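Local coordinates for putative molybdenum cofactor biosynthesis protein (Corynebacterium diphtheriae, PDB 2G2C) that probably takes part in molybdenum cofactor biosynthesis, perhaps by binding molybdopterin, although its exact function is unknown, at residues A[53-58]-A[84-89]; A[79-84]-A[119-124]. One frame throughout, in Å; residues are numbered along the deposited sequence. Where two conformers were deposited one is given.

Interaction 1 of 2, residues A[53-58]-A[84-89]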
loop_
_atom_site.group_PDB
_atom_site.type_symbol
_atom_site.label_atom_id
_atom_site.label_comp_id
_atom_site.label_asym_id
_atom_site.label_seq_id
_atom_site.Cartn_x
_atom_site.Cartn_y
_atom_site.Cartn_z
ATOM N N GLU A 53 0.548 11.565 -9.466
ATOM C CA GLU A 53 1.220 11.892 -8.211
ATOM C C GLU A 53 0.562 13.047 -7.489
ATOM O O GLU A 53 -0.012 13.940 -8.110
ATOM C CB GLU A 53 2.673 12.259 -8.482
ATOM C CG GLU A 53 3.372 11.101 -9.062
ATOM C CD GLU A 53 4.542 10.659 -8.252
ATOM O OE1 GLU A 53 4.488 10.848 -6.997
ATOM O OE2 GLU A 53 5.492 10.119 -8.878
ATOM N N GLY A 54 0.677 13.063 -6.172
ATOM C CA GLY A 54 0.265 14.228 -5.400
ATOM C C GLY A 54 -0.392 13.817 -4.091
ATOM O O GLY A 54 -0.772 12.658 -3.906
ATOM N N TYR A 55 -0.596 14.787 -3.206
ATOM C CA TYR A 55 -1.271 14.558 -1.953
ATOM C C TYR A 55 -2.772 14.305 -2.192
ATOM O O TYR A 55 -3.342 13.289 -1.726
ATOM C CB TYR A 55 -1.065 15.770 -1.073
ATOM C CG TYR A 55 -1.557 15.599 0.339
ATOM C CD1 TYR A 55 -0.677 15.181 1.366
ATOM C CD2 TYR A 55 -2.888 15.892 0.674
ATOM C CE1 TYR A 55 -1.113 15.054 2.677
ATOM C CE2 TYR A 55 -3.342 15.778 1.979
ATOM C CZ TYR A 55 -2.447 15.365 2.994
ATOM O OH TYR A 55 -2.905 15.246 4.298
ATOM N N ASP A 56 -3.433 15.220 -2.900
ATOM C CA ASP A 56 -4.881 15.118 -3.021
ATOM C C ASP A 56 -5.336 13.851 -3.748
ATOM O O ASP A 56 -6.326 13.229 -3.366
ATOM C CB ASP A 56 -5.421 16.362 -3.705
ATOM C CG ASP A 56 -4.917 17.651 -3.048
ATOM O OD1 ASP A 56 -5.646 18.185 -2.177
ATOM O OD2 ASP A 56 -3.800 18.102 -3.389
ATOM N N THR A 57 -4.618 13.492 -4.801
ATOM C CA THR A 57 -4.983 12.301 -5.578
ATOM C C THR A 57 -4.841 11.021 -4.744
ATOM O O THR A 57 -5.700 10.121 -4.779
ATOM C CB THR A 57 -4.136 12.178 -6.824
ATOM O OG1 THR A 57 -2.759 12.370 -6.479
ATOM C CG2 THR A 57 -4.618 13.252 -7.815
ATOM N N VAL A 58 -3.745 10.925 -3.986
ATOM C CA VAL A 58 -3.555 9.719 -3.153
ATOM C C VAL A 58 -4.562 9.673 -1.986
ATOM O O VAL A 58 -5.193 8.646 -1.717
ATOM C CB VAL A 58 -2.100 9.605 -2.702
ATOM C CG1 VAL A 58 -1.897 8.443 -1.734
ATOM C CG2 VAL A 58 -1.201 9.463 -3.930
ATOM N N LYS A 84 5.984 16.508 -5.847
ATOM C CA LYS A 84 4.737 15.778 -6.098
ATOM C C LYS A 84 4.694 14.392 -5.456
ATOM O O LYS A 84 3.635 13.750 -5.447
ATOM C CB LYS A 84 4.554 15.586 -7.608
ATOM C CG LYS A 84 5.647 14.704 -8.298
ATOM C CD LYS A 84 5.435 14.643 -9.836
ATOM C CE LYS A 84 6.388 13.653 -10.498
ATOM N NZ LYS A 84 6.030 13.428 -11.923
ATOM N N ASN A 85 5.843 13.943 -4.924
ATOM C CA ASN A 85 5.911 12.632 -4.272
ATOM C C ASN A 85 5.369 12.755 -2.854
ATOM O O ASN A 85 6.116 13.035 -1.898
ATOM C CB ASN A 85 7.361 12.135 -4.179
ATOM C CG ASN A 85 7.963 11.817 -5.499
ATOM O OD1 ASN A 85 7.276 11.510 -6.476
ATOM N ND2 ASN A 85 9.268 11.853 -5.525
ATOM N N GLN A 86 4.058 12.569 -2.723
ATOM C CA GLN A 86 3.370 12.834 -1.450
ATOM C C GLN A 86 2.605 11.581 -0.960
ATOM O O GLN A 86 1.719 11.680 -0.106
ATOM C CB GLN A 86 2.411 14.007 -1.620
ATOM C CG GLN A 86 3.052 15.349 -1.893
ATOM C CD GLN A 86 3.832 15.897 -0.717
ATOM O OE1 GLN A 86 4.970 16.424 -0.878
ATOM N NE2 GLN A 86 3.274 15.722 0.478
ATOM N N THR A 87 2.966 10.402 -1.480
ATOM C CA THR A 87 2.256 9.213 -1.005
ATOM C C THR A 87 2.396 9.001 0.510
ATOM O O THR A 87 1.403 8.752 1.171
ATOM C CB THR A 87 2.665 7.971 -1.777
ATOM O OG1 THR A 87 2.404 8.234 -3.161
ATOM C CG2 THR A 87 1.929 6.730 -1.276
ATOM N N PRO A 88 3.620 9.103 1.054
ATOM C CA PRO A 88 3.770 8.877 2.509
ATOM C C PRO A 88 2.947 9.914 3.313
ATOM O O PRO A 88 2.332 9.553 4.332
ATOM C CB PRO A 88 5.285 9.022 2.747
ATOM C CG PRO A 88 5.859 8.698 1.367
ATOM C CD PRO A 88 4.923 9.414 0.431
ATOM N N GLU A 89 2.978 11.184 2.893
ATOM C CA GLU A 89 2.254 12.245 3.610
ATOM C C GLU A 89 0.731 11.973 3.541
ATOM O O GLU A 89 0.006 12.049 4.550
ATOM C CB GLU A 89 2.560 13.639 3.027
ATOM C CG GLU A 89 4.015 14.129 3.267
ATOM C CD GLU A 89 5.099 13.550 2.301
ATOM O OE1 GLU A 89 4.856 12.587 1.522
ATOM O OE2 GLU A 89 6.220 14.109 2.329
HETATM O O HOH W 1 2.362 11.116 -4.733
#
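Glu53 sets its CG anti to the carbonyl carbon and then bends at chi2 (-121°), which turns its carboxylate alongside the Asn85 side chain, with the carboxylate and amide planes 29° apart, and toward a bridging water. Lys84 places CG in the crowded position between its backbone N and carbonyl carbon (chi1 64°) and runs extended from there. The two chains cross obliquely, aliphatic part on aliphatic part, with Glu53 CB 3.9 Å from Lys84 CG. Their charges do not close into a salt bridge, since Glu53 OE2 stays 4.5 Å from Lys84 NZ, which pairs instead with Asp15.

A single water joins the two backbones. Its oxygen accepts from Gly54 N at 2.9 Å and also from Gln86 N. It donates to Glu53 OE1 at 3.1 Å and to Thr87 OG1. Gly54 and Gln86 are the N-cap residues of helices 55-67 and 87-92, so the water bridges two helix starts of the probable molybdopterin-binding domain. Thr87 OG1 is also bonded to Gly77 O, which ties the site to the loop after strand 72-76.

On the other side of the water the touching is by van der Waals contact. Tyr55, with CG anti to the backbone N, meets Gln86 CB through its own CB and brings its ring edge to Glu89 CB, 4.0 Å from Tyr55 CE1. Deeper in, Val58 CG2 approaches Thr87 OG1 to 3.9 Å, and both side chains also touch Val13 of strand 5-13.

Interaction 2 of 2, residues A[79-84]-A[119-124]. With NA (sodium ion), chain B.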
loop_
_atom_site.group_PDB
_atom_site.type_symbol
_atom_site.label_atom_id
_atom_site.label_comp_id
_atom_site.label_asym_id
_atom_site.label_seq_id
_atom_site.Cartn_x
_atom_site.Cartn_y
_atom_site.Cartn_z
ATOM N N THR A 79 6.903 7.854 -3.465
ATOM C CA THR A 79 7.580 7.872 -2.156
ATOM C C THR A 79 8.920 8.626 -2.100
ATOM O O THR A 79 9.539 8.654 -1.041
ATOM C CB THR A 79 7.819 6.432 -1.623
ATOM O OG1 THR A 79 8.745 5.749 -2.475
ATOM C CG2 THR A 79 6.500 5.616 -1.571
ATOM N N GLY A 80 9.379 9.185 -3.224
ATOM C CA GLY A 80 10.647 9.937 -3.230
ATOM C C GLY A 80 10.500 11.355 -2.682
ATOM O O GLY A 80 9.554 11.677 -1.963
ATOM N N ILE A 81 11.435 12.213 -3.078
ATOM C CA ILE A 81 11.595 13.531 -2.469
ATOM C C ILE A 81 11.114 14.689 -3.383
ATOM O O ILE A 81 11.073 15.851 -2.936
ATOM C CB ILE A 81 13.046 13.785 -1.949
ATOM C CG1 ILE A 81 13.051 14.811 -0.783
ATOM C CG2 ILE A 81 13.989 14.125 -3.108
ATOM C CD1 ILE A 81 12.312 14.283 0.499
ATOM N N ARG A 82 10.736 14.388 -4.635
ATOM C CA ARG A 82 10.133 15.397 -5.506
ATOM C C ARG A 82 8.927 16.028 -4.809
ATOM O O ARG A 82 8.253 15.377 -4.001
ATOM C CB ARG A 82 9.672 14.764 -6.819
ATOM C CG ARG A 82 10.800 14.326 -7.741
ATOM C CD ARG A 82 10.283 14.047 -9.163
ATOM N NE ARG A 82 9.438 15.134 -9.675
ATOM C CZ ARG A 82 9.194 15.385 -10.963
ATOM N NH1 ARG A 82 9.747 14.646 -11.920
ATOM N NH2 ARG A 82 8.397 16.392 -11.284
ATOM N N ALA A 83 8.640 17.288 -5.128
ATOM C CA ALA A 83 7.492 17.947 -4.529
ATOM C C ALA A 83 6.204 17.119 -4.671
ATOM O O ALA A 83 5.404 17.072 -3.728
ATOM C CB ALA A 83 7.296 19.354 -5.107
ATOM N N LYS A 84 5.984 16.508 -5.847
ATOM C CA LYS A 84 4.737 15.778 -6.098
ATOM C C LYS A 84 4.694 14.392 -5.456
ATOM O O LYS A 84 3.635 13.750 -5.447
ATOM C CB LYS A 84 4.554 15.586 -7.608
ATOM C CG LYS A 84 5.647 14.704 -8.298
ATOM C CD LYS A 84 5.435 14.643 -9.836
ATOM C CE LYS A 84 6.388 13.653 -10.498
ATOM N NZ LYS A 84 6.030 13.428 -11.923
ATOM N N LEU A 119 16.006 6.210 -0.255
ATOM C CA LEU A 119 15.166 7.338 -0.636
ATOM C C LEU A 119 13.670 7.091 -0.508
ATOM O O LEU A 119 12.893 8.050 -0.570
ATOM C CB LEU A 119 15.441 7.655 -2.092
ATOM C CG LEU A 119 16.925 7.860 -2.272
ATOM C CD1 LEU A 119 17.244 7.732 -3.729
ATOM C CD2 LEU A 119 17.287 9.232 -1.679
ATOM N N SER A 120 13.250 5.832 -0.386
ATOM C CA SER A 120 11.819 5.578 -0.109
ATOM C C SER A 120 11.417 5.973 1.320
ATOM O O SER A 120 12.005 5.577 2.351
ATOM C CB SER A 120 11.382 4.137 -0.421
ATOM O OG SER A 120 9.994 3.931 -0.049
ATOM N N ARG A 121 10.379 6.777 1.336
ATOM C CA ARG A 121 9.862 7.297 2.569
ATOM C C ARG A 121 8.546 6.585 2.838
ATOM O O ARG A 121 7.765 7.041 3.660
ATOM C CB ARG A 121 9.649 8.764 2.380
ATOM C CG ARG A 121 10.941 9.464 1.969
ATOM C CD ARG A 121 10.734 10.960 1.905
ATOM N NE ARG A 121 9.672 11.267 0.938
ATOM C CZ ARG A 121 8.469 11.732 1.264
ATOM N NH1 ARG A 121 8.142 11.926 2.547
ATOM N NH2 ARG A 121 7.580 11.968 0.289
ATOM N N GLY A 122 8.295 5.471 2.135
ATOM C CA GLY A 122 7.004 4.782 2.262
ATOM C C GLY A 122 6.759 4.327 3.676
ATOM O O GLY A 122 7.699 3.850 4.332
ATOM N N ILE A 123 5.508 4.488 4.154
ATOM C CA ILE A 123 5.176 4.044 5.502
ATOM C C ILE A 123 4.269 2.808 5.507
ATOM O O ILE A 123 3.707 2.418 4.476
ATOM C CB ILE A 123 4.621 5.201 6.389
ATOM C CG1 ILE A 123 3.325 5.721 5.795
ATOM C CG2 ILE A 123 5.698 6.283 6.527
ATOM C CD1 ILE A 123 2.605 6.699 6.731
ATOM N N VAL A 124 4.142 2.211 6.696
ATOM C CA VAL A 124 3.222 1.098 6.939
ATOM C C VAL A 124 2.478 1.420 8.208
ATOM O O VAL A 124 3.081 1.831 9.191
ATOM C CB VAL A 124 3.953 -0.264 7.160
ATOM C CG1 VAL A 124 2.956 -1.395 7.407
ATOM C CG2 VAL A 124 4.837 -0.582 5.922
HETATM NA NA NA B . 8.389 5.423 -5.273
#
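Thr79 is the buried centre of this contact, and the close fit lies around it. Thr79 O accepts from Arg121 N at 3.1 Å, with the donor above the carbonyl plane and an N-H...O angle of 147°. On the side-chain side, OG1 occupies the crowded position between the backbone N and the carbonyl carbon (chi1 66°). There Thr79 OG1 coordinates the sodium ion at 2.8 Å. A weak hydrogen bond also joins Thr79 OG1 to Ser120 OG at 3.3 Å. Thr79 CG2 lies 4.0 Å from Gly122 CA.

Ser120 OG, anti to its backbone N, accepts from Gly122 N at 3.2 Å and so closes an ST turn. This turn shapes the loop leading into strand 124-126, while the facing loop carries the chain from strand 72-76 to helix 87-92; the contact therefore joins two connections of the mixed sheet in the probable molybdopterin-binding domain.

Arg121 bends at chi3 (-59°) and grips Gly80 O side-on with two nitrogens, both directed at one oxygen that lies close to the guanidinium plane. Arg121 NE is 2.9 Å from Gly80 O and comes from above the carbonyl plane, whereas NH2 approaches nearly along the C=O axis. Arg121 NH1 is engaged by Glu89, which further limits rotation of the group.

Contact thins toward the surface. The exposed Ile81 crosses Arg121 at about a right angle and touches it through CD1, 3.9 Å from Arg121 CD, and the exposed Leu119 takes part mainly through its backbone, its side chain remaining well away from Gly80.

Interactions 1 and 2 have centres about 9 Å apart, on the same side of the chain's centre; both ranges include Lys84, which makes contact only in interaction 1. Their segments alternate along the sequence, so the 79-89 connection is held by 53-58 through one part and by 119-124 through another. Arg121 links the contacts directly: its NH1 forms a 2.9 Å salt bridge with Glu89 OE2, and Arg121 NH2 lies 2.8 Å from Asn85 O. Packing adds to this where Pro88 CB comes within 3.3 Å of Arg121 O. The sodium ion is bound within interaction 2, and the side chain of Asn85 in interaction 1 lies about 6 Å from it; whether the ion marks a substrate site is not established.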